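Local structure of cellulase CEL9M (Clostridium cellulolyticum, 1IA6) at residues 16-21 with 29-34; 20-25 with 53-58; 33-38 with 130-135. The protein probably hydrolyses internal beta-1,4-glucosidic linkages in cellulose and related beta-glucans, as a family 9 glycoside hydrolase that carries zinc and calcium. One frame throughout, in Å; residues are numbered along the deposited sequence. Where two conformers were deposited one is given.

Interaction 1: 16-21 with 29-34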
ATOM      1  N   PHE A  16      10.628   6.358   2.093  1.00  7.88           N
ATOM      2  CA  PHE A  16       9.445   7.192   2.293  1.00  8.43           C
ATOM      3  C   PHE A  16       8.642   6.823   3.539  1.00  8.24           C
ATOM      4  O   PHE A  16       8.213   7.695   4.288  1.00  9.00           O
ATOM      5  CB  PHE A  16       8.514   7.091   1.081  1.00  9.22           C
ATOM      6  CG  PHE A  16       7.121   7.581   1.352  1.00 10.24           C
ATOM      7  CD1 PHE A  16       6.864   8.938   1.502  1.00 11.94           C
ATOM      8  CD2 PHE A  16       6.070   6.678   1.503  1.00 11.37           C
ATOM      9  CE1 PHE A  16       5.582   9.392   1.799  1.00 13.80           C
ATOM     10  CE2 PHE A  16       4.787   7.122   1.801  1.00 12.64           C
ATOM     11  CZ  PHE A  16       4.541   8.480   1.950  1.00 13.77           C
ATOM     12  N   PHE A  17       8.434   5.530   3.755  1.00  7.89           N
ATOM     13  CA  PHE A  17       7.639   5.080   4.890  1.00  8.81           C
ATOM     14  C   PHE A  17       8.106   5.587   6.248  1.00  8.59           C
ATOM     15  O   PHE A  17       7.301   5.716   7.169  1.00  8.28           O
ATOM     16  CB  PHE A  17       7.533   3.556   4.857  1.00  8.77           C
ATOM     17  CG  PHE A  17       6.715   3.053   3.701  1.00  8.90           C
ATOM     18  CD1 PHE A  17       5.324   3.060   3.764  1.00  9.38           C
ATOM     19  CD2 PHE A  17       7.328   2.650   2.520  1.00  8.06           C
ATOM     20  CE1 PHE A  17       4.554   2.679   2.666  1.00  8.55           C
ATOM     21  CE2 PHE A  17       6.568   2.268   1.416  1.00  8.67           C
ATOM     22  CZ  PHE A  17       5.180   2.283   1.488  1.00  8.77           C
ATOM     23  N   ASP A  18       9.397   5.893   6.366  1.00  8.99           N
ATOM     24  CA  ASP A  18       9.945   6.424   7.612  1.00  9.29           C
ATOM     25  C   ASP A  18       9.253   7.740   7.984  1.00  9.39           C
ATOM     26  O   ASP A  18       9.121   8.070   9.163  1.00  9.90           O
ATOM     27  CB  ASP A  18      11.457   6.685   7.471  1.00  8.36           C
ATOM     28  CG  ASP A  18      12.305   5.474   7.832  1.00 12.14           C
ATOM     29  OD1 ASP A  18      11.742   4.377   8.019  1.00 10.36           O
ATOM     30  OD2 ASP A  18      13.548   5.625   7.923  1.00 10.17           O
ATOM     31  N   ALA A  19       8.810   8.493   6.982  1.00  9.24           N
ATOM     32  CA  ALA A  19       8.163   9.780   7.244  1.00  7.92           C
ATOM     33  C   ALA A  19       6.795   9.658   7.900  1.00  8.40           C
ATOM     34  O   ALA A  19       6.305  10.613   8.502  1.00  8.89           O
ATOM     35  CB  ALA A  19       8.036  10.581   5.947  1.00  8.34           C
ATOM     36  N   ASN A  20       6.177   8.489   7.784  1.00  7.47           N
ATOM     37  CA  ASN A  20       4.848   8.292   8.353  1.00  9.06           C
ATOM     38  C   ASN A  20       4.782   7.401   9.588  1.00  8.61           C
ATOM     39  O   ASN A  20       3.691   7.130  10.098  1.00  8.73           O
ATOM     40  CB  ASN A  20       3.902   7.763   7.271  1.00  7.35           C
ATOM     41  CG  ASN A  20       3.394   8.869   6.355  1.00 10.88           C
ATOM     42  OD1 ASN A  20       4.104   9.840   6.093  1.00 10.97           O
ATOM     43  ND2 ASN A  20       2.165   8.722   5.860  1.00  9.61           N
ATOM     44  N   LYS A  21       5.933   6.958  10.079  1.00  8.24           N
ATOM     45  CA  LYS A  21       5.944   6.108  11.264  1.00  9.36           C
ATOM     46  C   LYS A  21       5.314   6.834  12.441  1.00  9.18           C
ATOM     47  O   LYS A  21       5.537   8.027  12.649  1.00 10.09           O
ATOM     48  CB  LYS A  21       7.370   5.653  11.593  1.00  9.32           C
ATOM     49  CG  LYS A  21       7.847   4.558  10.649  1.00  8.86           C
ATOM     50  CD  LYS A  21       9.248   4.072  10.951  1.00 11.68           C
ATOM     51  CE  LYS A  21       9.628   2.951   9.987  1.00 10.11           C
ATOM     52  NZ  LYS A  21      11.040   2.521  10.135  1.00 12.72           N
ATOM     53  N   ASN A  29      15.926   4.475  14.272  0.50 25.07           N
ATOM     54  CA  ASN A  29      16.426   4.012  12.983  0.50 25.40           C
ATOM     55  C   ASN A  29      15.636   4.663  11.843  0.50 24.28           C
ATOM     56  O   ASN A  29      15.361   4.038  10.819  0.50 24.67           O
ATOM     57  CB  ASN A  29      16.324   2.483  12.908  0.50 28.10           C
ATOM     58  CG  ASN A  29      17.225   1.884  11.842  0.50 30.67           C
ATOM     59  OD1 ASN A  29      17.694   0.753  11.980  0.50 32.90           O
ATOM     60  ND2 ASN A  29      17.463   2.629  10.771  0.50 32.37           N
ATOM     61  N   ASN A  30      15.279   5.930  12.038  1.00 21.09           N
ATOM     62  CA  ASN A  30      14.529   6.691  11.044  1.00 18.49           C
ATOM     63  C   ASN A  30      15.525   7.556  10.271  1.00 17.40           C
ATOM     64  O   ASN A  30      16.350   8.238  10.876  1.00 16.79           O
ATOM     65  CB  ASN A  30      13.504   7.577  11.758  1.00 16.97           C
ATOM     66  CG  ASN A  30      12.449   8.128  10.822  1.00 15.26           C
ATOM     67  OD1 ASN A  30      12.762   8.791   9.837  1.00 14.70           O
ATOM     68  ND2 ASN A  30      11.187   7.859  11.135  1.00 13.21           N
ATOM     69  N   VAL A  31      15.455   7.530   8.941  1.00 16.22           N
ATOM     70  CA  VAL A  31      16.382   8.312   8.124  1.00 16.79           C
ATOM     71  C   VAL A  31      16.138   9.812   8.194  1.00 17.37           C
ATOM     72  O   VAL A  31      17.031  10.601   7.892  1.00 17.66           O
ATOM     73  CB  VAL A  31      16.325   7.899   6.638  1.00 17.50           C
ATOM     74  CG1 VAL A  31      16.653   6.423   6.496  1.00 17.42           C
ATOM     75  CG2 VAL A  31      14.954   8.209   6.063  1.00 19.73           C
ATOM     76  N   PHE A  32      14.931  10.207   8.587  1.00 16.06           N
ATOM     77  CA  PHE A  32      14.596  11.622   8.676  1.00 15.72           C
ATOM     78  C   PHE A  32      14.823  12.144  10.090  1.00 17.16           C
ATOM     79  O   PHE A  32      14.166  11.708  11.036  1.00 14.67           O
ATOM     80  CB  PHE A  32      13.139  11.840   8.266  1.00 16.14           C
ATOM     81  CG  PHE A  32      12.824  11.362   6.876  1.00 16.32           C
ATOM     82  CD1 PHE A  32      13.450  11.934   5.772  1.00 15.90           C
ATOM     83  CD2 PHE A  32      11.902  10.341   6.671  1.00 15.35           C
ATOM     84  CE1 PHE A  32      13.161  11.496   4.479  1.00 17.49           C
ATOM     85  CE2 PHE A  32      11.604   9.894   5.383  1.00 14.54           C
ATOM     86  CZ  PHE A  32      12.234  10.473   4.284  1.00 17.63           C
ATOM     87  N   ASP A  33      15.752  13.082  10.233  1.00 16.20           N
ATOM     88  CA  ASP A  33      16.040  13.635  11.549  1.00 19.47           C
ATOM     89  C   ASP A  33      14.904  14.517  12.063  1.00 18.35           C
ATOM     90  O   ASP A  33      14.874  14.866  13.240  1.00 18.73           O
ATOM     91  CB  ASP A  33      17.358  14.425  11.531  1.00 23.70           C
ATOM     92  CG  ASP A  33      17.376  15.511  10.477  1.00 29.02           C
ATOM     93  OD1 ASP A  33      16.401  16.287  10.398  1.00 32.24           O
ATOM     94  OD2 ASP A  33      18.376  15.597   9.730  1.00 34.45           O
ATOM     95  N   TRP A  34      13.963  14.866  11.186  1.00 16.93           N
ATOM     96  CA  TRP A  34      12.839  15.704  11.592  1.00 15.75           C
ATOM     97  C   TRP A  34      11.641  14.919  12.129  1.00 15.46           C
ATOM     98  O   TRP A  34      10.605  15.502  12.444  1.00 16.25           O
ATOM     99  CB  TRP A  34      12.386  16.617  10.443  1.00 15.29           C
ATOM    100  CG  TRP A  34      12.379  15.974   9.088  1.00 14.52           C
ATOM    101  CD1 TRP A  34      13.443  15.826   8.243  1.00 14.59           C
ATOM    102  CD2 TRP A  34      11.250  15.399   8.418  1.00 14.42           C
ATOM    103  NE1 TRP A  34      13.044  15.200   7.084  1.00 15.30           N
ATOM    104  CE2 TRP A  34      11.704  14.926   7.166  1.00 14.09           C
ATOM    105  CE3 TRP A  34       9.897  15.240   8.755  1.00 15.38           C
ATOM    106  CZ2 TRP A  34      10.852  14.302   6.247  1.00 13.83           C
ATOM    107  CZ3 TRP A  34       9.049  14.618   7.841  1.00 13.04           C
ATOM    108  CH2 TRP A  34       9.534  14.156   6.601  1.00 13.76           C
TER
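The carboxylate of Asp18 is held at both oxygens. Asp18 OD2 accepts the backbone N of Val31 at 2.9 Å in a nearly straight bond (168°) on its anti side and also forms a salt bridge with Lys93 of helix 91-107. Asp18 OD1 forms a salt bridge with Lys21 NZ, which arrives from above the carboxylate plane at 2.9 Å, and accepts Gln97 NE2. This fastens the turn that follows helix 6-15 to an Asx turn, in which Asn30 OD1 accepts Phe32 N in the carbonyl plane, on a lone pair. With CG anti to the backbone N (chi1 -165°), the Asn30 amide slides past Asp18 in the opposite direction, and its ND2 reaches Asp18 O at 2.9 Å from above the carbonyl plane; ND2 also bonds Ala26 O. Next to these polar links lie the aromatic side chains. The Phe32 ring is sandwiched, Val31 CG2 over the centre of one face and Trp34 CZ2 over the opposite face, offset toward the rim. Its edge is turned to the other segment, where Ala19 N lies near the ring plane, 3.5 Å from Phe32 CE2. Ala19 CB touches both aromatics, 3.7 Å from Phe32 CE2 and 3.9 Å from Trp34 CH2.

Interaction 2: 20-25 with 53-58. With ZN (zinc ion), chain C.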
ATOM      1  N   ASN A  20       6.177   8.489   7.784  1.00  7.47           N
ATOM      2  CA  ASN A  20       4.848   8.292   8.353  1.00  9.06           C
ATOM      3  C   ASN A  20       4.782   7.401   9.588  1.00  8.61           C
ATOM      4  O   ASN A  20       3.691   7.130  10.098  1.00  8.73           O
ATOM      5  CB  ASN A  20       3.902   7.763   7.271  1.00  7.35           C
ATOM      6  CG  ASN A  20       3.394   8.869   6.355  1.00 10.88           C
ATOM      7  OD1 ASN A  20       4.104   9.840   6.093  1.00 10.97           O
ATOM      8  ND2 ASN A  20       2.165   8.722   5.860  1.00  9.61           N
ATOM      9  N   LYS A  21       5.933   6.958  10.079  1.00  8.24           N
ATOM     10  CA  LYS A  21       5.944   6.108  11.264  1.00  9.36           C
ATOM     11  C   LYS A  21       5.314   6.834  12.441  1.00  9.18           C
ATOM     12  O   LYS A  21       5.537   8.027  12.649  1.00 10.09           O
ATOM     13  CB  LYS A  21       7.370   5.653  11.593  1.00  9.32           C
ATOM     14  CG  LYS A  21       7.847   4.558  10.649  1.00  8.86           C
ATOM     15  CD  LYS A  21       9.248   4.072  10.951  1.00 11.68           C
ATOM     16  CE  LYS A  21       9.628   2.951   9.987  1.00 10.11           C
ATOM     17  NZ  LYS A  21      11.040   2.521  10.135  1.00 12.72           N
ATOM     18  N   CYS A  22       4.515   6.096  13.201  1.00  9.02           N
ATOM     19  CA  CYS A  22       3.797   6.640  14.346  1.00  9.96           C
ATOM     20  C   CYS A  22       4.175   5.872  15.609  1.00 11.03           C
ATOM     21  O   CYS A  22       4.517   4.692  15.544  1.00 10.91           O
ATOM     22  CB  CYS A  22       2.296   6.507  14.079  1.00  8.99           C
ATOM     23  SG  CYS A  22       1.173   7.228  15.286  1.00  9.07           S
ATOM     24  N   GLY A  23       4.121   6.544  16.755  1.00 10.61           N
ATOM     25  CA  GLY A  23       4.438   5.869  17.999  1.00 10.95           C
ATOM     26  C   GLY A  23       5.688   6.333  18.721  1.00 11.92           C
ATOM     27  O   GLY A  23       6.454   7.153  18.207  1.00 10.64           O
ATOM     28  N   PRO A  24       5.919   5.814  19.938  1.00 13.69           N
ATOM     29  CA  PRO A  24       7.081   6.163  20.759  1.00 15.58           C
ATOM     30  C   PRO A  24       8.411   5.852  20.081  1.00 15.81           C
ATOM     31  O   PRO A  24       9.409   6.519  20.334  1.00 16.08           O
ATOM     32  CB  PRO A  24       6.879   5.325  22.021  1.00 15.31           C
ATOM     33  CG  PRO A  24       5.392   5.195  22.110  1.00 18.25           C
ATOM     34  CD  PRO A  24       5.008   4.923  20.677  1.00 14.56           C
ATOM     35  N   GLN A  25       8.418   4.841  19.216  1.00 15.47           N
ATOM     36  CA  GLN A  25       9.643   4.436  18.530  1.00 17.19           C
ATOM     37  C   GLN A  25       9.729   4.904  17.079  1.00 15.93           C
ATOM     38  O   GLN A  25      10.541   4.398  16.303  1.00 15.84           O
ATOM     39  CB  GLN A  25       9.776   2.913  18.584  1.00 20.36           C
ATOM     40  CG  GLN A  25       9.833   2.357  19.997  1.00 27.18           C
ATOM     41  CD  GLN A  25      10.017   0.855  20.024  1.00 31.53           C
ATOM     42  OE1 GLN A  25       9.157   0.102  19.564  1.00 35.64           O
ATOM     43  NE2 GLN A  25      11.146   0.408  20.561  1.00 34.69           N
ATOM     44  N   GLY A  53       2.539   1.509  14.027  1.00  9.61           N
ATOM     45  CA  GLY A  53       1.850   1.615  12.756  1.00  9.64           C
ATOM     46  C   GLY A  53       2.250   2.883  12.030  1.00  8.83           C
ATOM     47  O   GLY A  53       3.233   3.534  12.396  1.00  8.85           O
ATOM     48  N   TYR A  54       1.479   3.250  11.013  1.00  8.04           N
ATOM     49  CA  TYR A  54       1.797   4.426  10.214  1.00  8.32           C
ATOM     50  C   TYR A  54       0.653   5.403  10.009  1.00  7.92           C
ATOM     51  O   TYR A  54      -0.513   5.011   9.932  1.00  7.42           O
ATOM     52  CB  TYR A  54       2.266   4.001   8.818  1.00  6.23           C
ATOM     53  CG  TYR A  54       3.531   3.178   8.763  1.00  8.69           C
ATOM     54  CD1 TYR A  54       3.519   1.816   9.066  1.00  9.24           C
ATOM     55  CD2 TYR A  54       4.730   3.748   8.338  1.00  8.08           C
ATOM     56  CE1 TYR A  54       4.673   1.043   8.934  1.00  8.25           C
ATOM     57  CE2 TYR A  54       5.882   2.988   8.207  1.00  9.70           C
ATOM     58  CZ  TYR A  54       5.847   1.636   8.501  1.00  9.39           C
ATOM     59  OH  TYR A  54       6.982   0.880   8.328  1.00 11.49           O
ATOM     60  N   HIS A  55       1.001   6.684   9.904  1.00  6.87           N
ATOM     61  CA  HIS A  55       0.017   7.720   9.611  1.00  7.06           C
ATOM     62  C   HIS A  55      -0.388   7.369   8.182  1.00  6.72           C
ATOM     63  O   HIS A  55       0.459   6.963   7.382  1.00  5.98           O
ATOM     64  CB  HIS A  55       0.676   9.097   9.627  1.00  6.14           C
ATOM     65  CG  HIS A  55       1.249   9.474  10.956  1.00  6.27           C
ATOM     66  ND1 HIS A  55       2.373  10.263  11.084  1.00  6.76           N
ATOM     67  CD2 HIS A  55       0.850   9.180  12.214  1.00  7.06           C
ATOM     68  CE1 HIS A  55       2.641  10.437  12.365  1.00  6.92           C
ATOM     69  NE2 HIS A  55       1.731   9.790  13.072  1.00  8.95           N
ATOM     70  N   ASP A  56      -1.659   7.545   7.851  1.00  5.42           N
ATOM     71  CA  ASP A  56      -2.146   7.186   6.524  1.00  6.85           C
ATOM     72  C   ASP A  56      -1.588   7.931   5.314  1.00  7.35           C
ATOM     73  O   ASP A  56      -1.114   7.310   4.363  1.00  6.63           O
ATOM     74  CB  ASP A  56      -3.674   7.283   6.482  1.00  6.99           C
ATOM     75  CG  ASP A  56      -4.245   6.763   5.176  1.00  8.38           C
ATOM     76  OD1 ASP A  56      -4.105   5.553   4.921  1.00  8.77           O
ATOM     77  OD2 ASP A  56      -4.820   7.560   4.400  1.00  9.38           O
ATOM     78  N   ALA A  57      -1.653   9.257   5.327  1.00  6.29           N
ATOM     79  CA  ALA A  57      -1.185  10.016   4.175  1.00  8.58           C
ATOM     80  C   ALA A  57      -0.459  11.279   4.608  1.00  8.65           C
ATOM     81  O   ALA A  57       0.673  11.217   5.083  1.00 10.08           O
ATOM     82  CB  ALA A  57      -2.379  10.365   3.282  1.00  9.81           C
ATOM     83  N   GLY A  58      -1.114  12.420   4.428  1.00  8.18           N
ATOM     84  CA  GLY A  58      -0.529  13.685   4.834  1.00  8.14           C
ATOM     85  C   GLY A  58      -1.081  14.029   6.203  1.00  8.86           C
ATOM     86  O   GLY A  58      -0.691  15.021   6.824  1.00  9.46           O
TER
HETATM   87 ZN    ZN C1264       1.850   9.402  15.128  1.00 13.00          ZN
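Cys22 SG and His55 NE2 meet at the zinc ion, at 2.3 and 2.1 Å, as half of a Cys2His2 zinc site that Cys38 and His39 complete. The two ligands come from two parts of the long loop region between helix 6-15 and strand 62-63. Cys22 SG stands anti to the backbone N (chi1 -175°), which carries the sulfur to the metal, 3.4 Å from His55 NE2.

The backbones around the ligands are joined by a single beta bridge between Lys21 and Tyr54. His55 N donates to Asn20 O at 2.7 Å, almost straight and in the carbonyl plane, and Cys22 N donates to Gly53 O at 3.0 Å. Both ligand residues are therefore held by their own amide N-H groups. Asn20 O also lies over one face of the His55 ring, and Tyr54 CA adds a CH...O contact to this oxygen. Gly53 has a positive phi of 75°, a backbone shape that favours glycine.

Further out, Lys21 and Tyr54 lie side by side and point the same way, Lys21 CG resting 3.5 Å from Tyr54 CE2; Tyr54 OH bonds Gln97 O, and Lys21 NZ bonds Gln97 OE1. At the other end, the Asn20 amide takes His364 on OD1 and uses ND2 twice. Ala57 O is met in its carbonyl plane on a lone pair, whereas His55 O, 2.9 Å from Asn20 ND2, is approached from well above its carbonyl plane.

Interaction 3: 33-38 with 130-135. With ZN (zinc ion), chain C.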
ATOM      1  N   ASP A  33      15.752  13.082  10.233  1.00 16.20           N
ATOM      2  CA  ASP A  33      16.040  13.635  11.549  1.00 19.47           C
ATOM      3  C   ASP A  33      14.904  14.517  12.063  1.00 18.35           C
ATOM      4  O   ASP A  33      14.874  14.866  13.240  1.00 18.73           O
ATOM      5  CB  ASP A  33      17.358  14.425  11.531  1.00 23.70           C
ATOM      6  CG  ASP A  33      17.376  15.511  10.477  1.00 29.02           C
ATOM      7  OD1 ASP A  33      16.401  16.287  10.398  1.00 32.24           O
ATOM      8  OD2 ASP A  33      18.376  15.597   9.730  1.00 34.45           O
ATOM      9  N   TRP A  34      13.963  14.866  11.186  1.00 16.93           N
ATOM     10  CA  TRP A  34      12.839  15.704  11.592  1.00 15.75           C
ATOM     11  C   TRP A  34      11.641  14.919  12.129  1.00 15.46           C
ATOM     12  O   TRP A  34      10.605  15.502  12.444  1.00 16.25           O
ATOM     13  CB  TRP A  34      12.386  16.617  10.443  1.00 15.29           C
ATOM     14  CG  TRP A  34      12.379  15.974   9.088  1.00 14.52           C
ATOM     15  CD1 TRP A  34      13.443  15.826   8.243  1.00 14.59           C
ATOM     16  CD2 TRP A  34      11.250  15.399   8.418  1.00 14.42           C
ATOM     17  NE1 TRP A  34      13.044  15.200   7.084  1.00 15.30           N
ATOM     18  CE2 TRP A  34      11.704  14.926   7.166  1.00 14.09           C
ATOM     19  CE3 TRP A  34       9.897  15.240   8.755  1.00 15.38           C
ATOM     20  CZ2 TRP A  34      10.852  14.302   6.247  1.00 13.83           C
ATOM     21  CZ3 TRP A  34       9.049  14.618   7.841  1.00 13.04           C
ATOM     22  CH2 TRP A  34       9.534  14.156   6.601  1.00 13.76           C
ATOM     23  N   ARG A  35      11.783  13.600  12.237  1.00 13.22           N
ATOM     24  CA  ARG A  35      10.707  12.769  12.773  1.00 13.87           C
ATOM     25  C   ARG A  35      11.082  12.266  14.163  1.00 14.11           C
ATOM     26  O   ARG A  35      12.235  11.906  14.415  1.00 15.84           O
ATOM     27  CB  ARG A  35      10.420  11.564  11.868  1.00 12.83           C
ATOM     28  CG  ARG A  35       9.588  11.863  10.619  1.00 12.98           C
ATOM     29  CD  ARG A  35       8.312  12.640  10.937  1.00 13.25           C
ATOM     30  NE  ARG A  35       7.702  12.227  12.200  1.00 13.48           N
ATOM     31  CZ  ARG A  35       7.017  11.104  12.388  1.00 13.49           C
ATOM     32  NH1 ARG A  35       6.828  10.248  11.390  1.00 10.71           N
ATOM     33  NH2 ARG A  35       6.536  10.825  13.593  1.00 12.19           N
ATOM     34  N   GLY A  36      10.100  12.247  15.060  1.00 13.47           N
ATOM     35  CA  GLY A  36      10.326  11.777  16.415  1.00 14.34           C
ATOM     36  C   GLY A  36       9.095  11.077  16.964  1.00 14.31           C
ATOM     37  O   GLY A  36       8.150  10.806  16.224  1.00 14.31           O
ATOM     38  N   ALA A  37       9.098  10.790  18.263  1.00 13.05           N
ATOM     39  CA  ALA A  37       7.971  10.117  18.902  1.00 12.93           C
ATOM     40  C   ALA A  37       6.684  10.921  18.778  1.00 12.47           C
ATOM     41  O   ALA A  37       6.686  12.140  18.954  1.00 11.83           O
ATOM     42  CB  ALA A  37       8.283   9.864  20.380  1.00 13.94           C
ATOM     43  N   CYS A  38       5.583  10.232  18.490  1.00 10.79           N
ATOM     44  CA  CYS A  38       4.284  10.883  18.353  1.00 10.79           C
ATOM     45  C   CYS A  38       3.153   9.960  18.806  1.00 11.13           C
ATOM     46  O   CYS A  38       3.328   8.743  18.870  1.00 11.92           O
ATOM     47  CB  CYS A  38       4.049  11.299  16.893  1.00 10.03           C
ATOM     48  SG  CYS A  38       4.033   9.927  15.700  1.00 10.23           S
ATOM     49  N   GLY A 130       0.272  20.757  11.803  1.00 16.28           N
ATOM     50  CA  GLY A 130       1.511  20.934  12.531  1.00 16.01           C
ATOM     51  C   GLY A 130       2.190  19.581  12.595  1.00 16.29           C
ATOM     52  O   GLY A 130       1.678  18.611  12.032  1.00 16.14           O
ATOM     53  N   ALA A 131       3.329  19.505  13.273  1.00 13.99           N
ATOM     54  CA  ALA A 131       4.064  18.249  13.387  1.00 14.64           C
ATOM     55  C   ALA A 131       3.294  17.222  14.210  1.00 13.32           C
ATOM     56  O   ALA A 131       2.632  17.565  15.188  1.00 13.02           O
ATOM     57  CB  ALA A 131       5.430  18.500  14.018  1.00 14.96           C
ATOM     58  N   PRO A 132       3.362  15.941  13.814  1.00 12.51           N
ATOM     59  CA  PRO A 132       2.644  14.916  14.573  1.00 11.65           C
ATOM     60  C   PRO A 132       3.164  14.815  16.003  1.00 13.08           C
ATOM     61  O   PRO A 132       2.428  14.447  16.914  1.00 13.05           O
ATOM     62  CB  PRO A 132       2.893  13.641  13.763  1.00 11.66           C
ATOM     63  CG  PRO A 132       4.212  13.907  13.088  1.00 10.75           C
ATOM     64  CD  PRO A 132       4.061  15.352  12.658  1.00 12.09           C
ATOM     65  N   GLU A 133       4.435  15.161  16.195  1.00 13.76           N
ATOM     66  CA  GLU A 133       5.048  15.100  17.519  1.00 15.56           C
ATOM     67  C   GLU A 133       4.436  16.095  18.501  1.00 17.40           C
ATOM     68  O   GLU A 133       4.514  15.899  19.718  1.00 17.51           O
ATOM     69  CB  GLU A 133       6.557  15.363  17.427  1.00 13.91           C
ATOM     70  CG  GLU A 133       7.357  14.328  16.639  1.00 14.11           C
ATOM     71  CD  GLU A 133       7.278  14.528  15.137  1.00 13.46           C
ATOM     72  OE1 GLU A 133       6.667  15.521  14.694  1.00 13.71           O
ATOM     73  OE2 GLU A 133       7.840  13.690  14.397  1.00 14.22           O
ATOM     74  N   GLU A 134       3.828  17.157  17.978  1.00 17.29           N
ATOM     75  CA  GLU A 134       3.231  18.184  18.829  1.00 19.48           C
ATOM     76  C   GLU A 134       1.705  18.136  18.879  1.00 19.92           C
ATOM     77  O   GLU A 134       1.070  19.022  19.455  1.00 18.06           O
ATOM     78  CB  GLU A 134       3.689  19.571  18.370  1.00 22.47           C
ATOM     79  CG  GLU A 134       5.203  19.722  18.295  1.00 26.39           C
ATOM     80  CD  GLU A 134       5.636  21.111  17.864  1.00 30.86           C
ATOM     81  OE1 GLU A 134       5.153  21.588  16.815  1.00 34.73           O
ATOM     82  OE2 GLU A 134       6.464  21.722  18.570  1.00 34.66           O
ATOM     83  N   GLN A 135       1.114  17.111  18.272  1.00 18.94           N
ATOM     84  CA  GLN A 135      -0.337  16.961  18.281  1.00 18.93           C
ATOM     85  C   GLN A 135      -0.690  16.201  19.556  1.00 20.43           C
ATOM     86  O   GLN A 135      -0.574  14.980  19.618  1.00 21.45           O
ATOM     87  CB  GLN A 135      -0.792  16.186  17.044  1.00 17.68           C
ATOM     88  CG  GLN A 135      -2.291  15.997  16.944  1.00 15.11           C
ATOM     89  CD  GLN A 135      -2.701  15.405  15.615  1.00 16.54           C
ATOM     90  OE1 GLN A 135      -2.001  14.556  15.065  1.00 13.73           O
ATOM     91  NE2 GLN A 135      -3.845  15.843  15.093  1.00 13.80           N
TER
HETATM   92 ZN    ZN C1264       1.850   9.402  15.128  1.00 13.00          ZN
HETATM   93  O   HOH W   1       7.869  16.087  12.210  1.00 17.63           O
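Beside the zinc site, the loop 33-38 that supplies Cys38 packs against the short 3-10 turn 132-134, and a buried arginine meets a glutamate there. Glu133 OE2 collects two strong N-H groups from consecutive residues. Arg35 NE approaches Glu133 OE2 at 2.6 Å, in the guanidinium plane and on the syn side of the carboxylate, with an N-H...O angle of 171°; Gly36 N reaches the same Glu133 OE2 at 2.8 Å on the anti side. Arg35 NH2 adds a weak third bond to this oxygen. The salt bridge runs through OE2, and the guanidinium and carboxylate planes stand 62° apart. A bend at chi2 of Glu133 turns CD, and with it the carboxylate, toward Arg35 and Gly36. Glu133 CG rests 3.3 Å from Ala37 O. The second oxygen, OE1, accepts from a water that also donates to Trp34 O. Arg35 NH1 bonds Ala19 O and Lys21 O, so a single guanidinium spans from the turn after helix 6-15 to the 3-10 turn.

Pro132 CG lies over one guanidinium face, 3.9 Å from Arg35 NH2. The same proline borders the Cys2His2 zinc site, its ring touching His39 and His55. Cys38 SG, set between its backbone N and carbonyl carbon (chi1 61°), binds the zinc ion at 2.3 Å, while Cys38 CB packs 3.5 Å from Pro132 O.

The three contacts sit on one side of the chain's centre, their own centres about 9 to 10 Å apart, and all use the long loop region between helix 6-15 and strand 62-63. Interactions 1 and 2 start from the same stretch, sharing Asn20 and Lys21; interaction 3 begins where interaction 1 ends, at Asp33 and Trp34. The segments of interactions 2 and 3 alternate along the chain: 20-25, 33-38, 53-58, then 130-135, which lies before strand 143-145. Zinc joins interactions 2 and 3, and Gly23 O and Cys38 N, 3.2 Å apart, probably form a further bond between interactions 2 and 3. Metal and polar links thus pin together a region with almost no regular secondary structure beside the helical barrel.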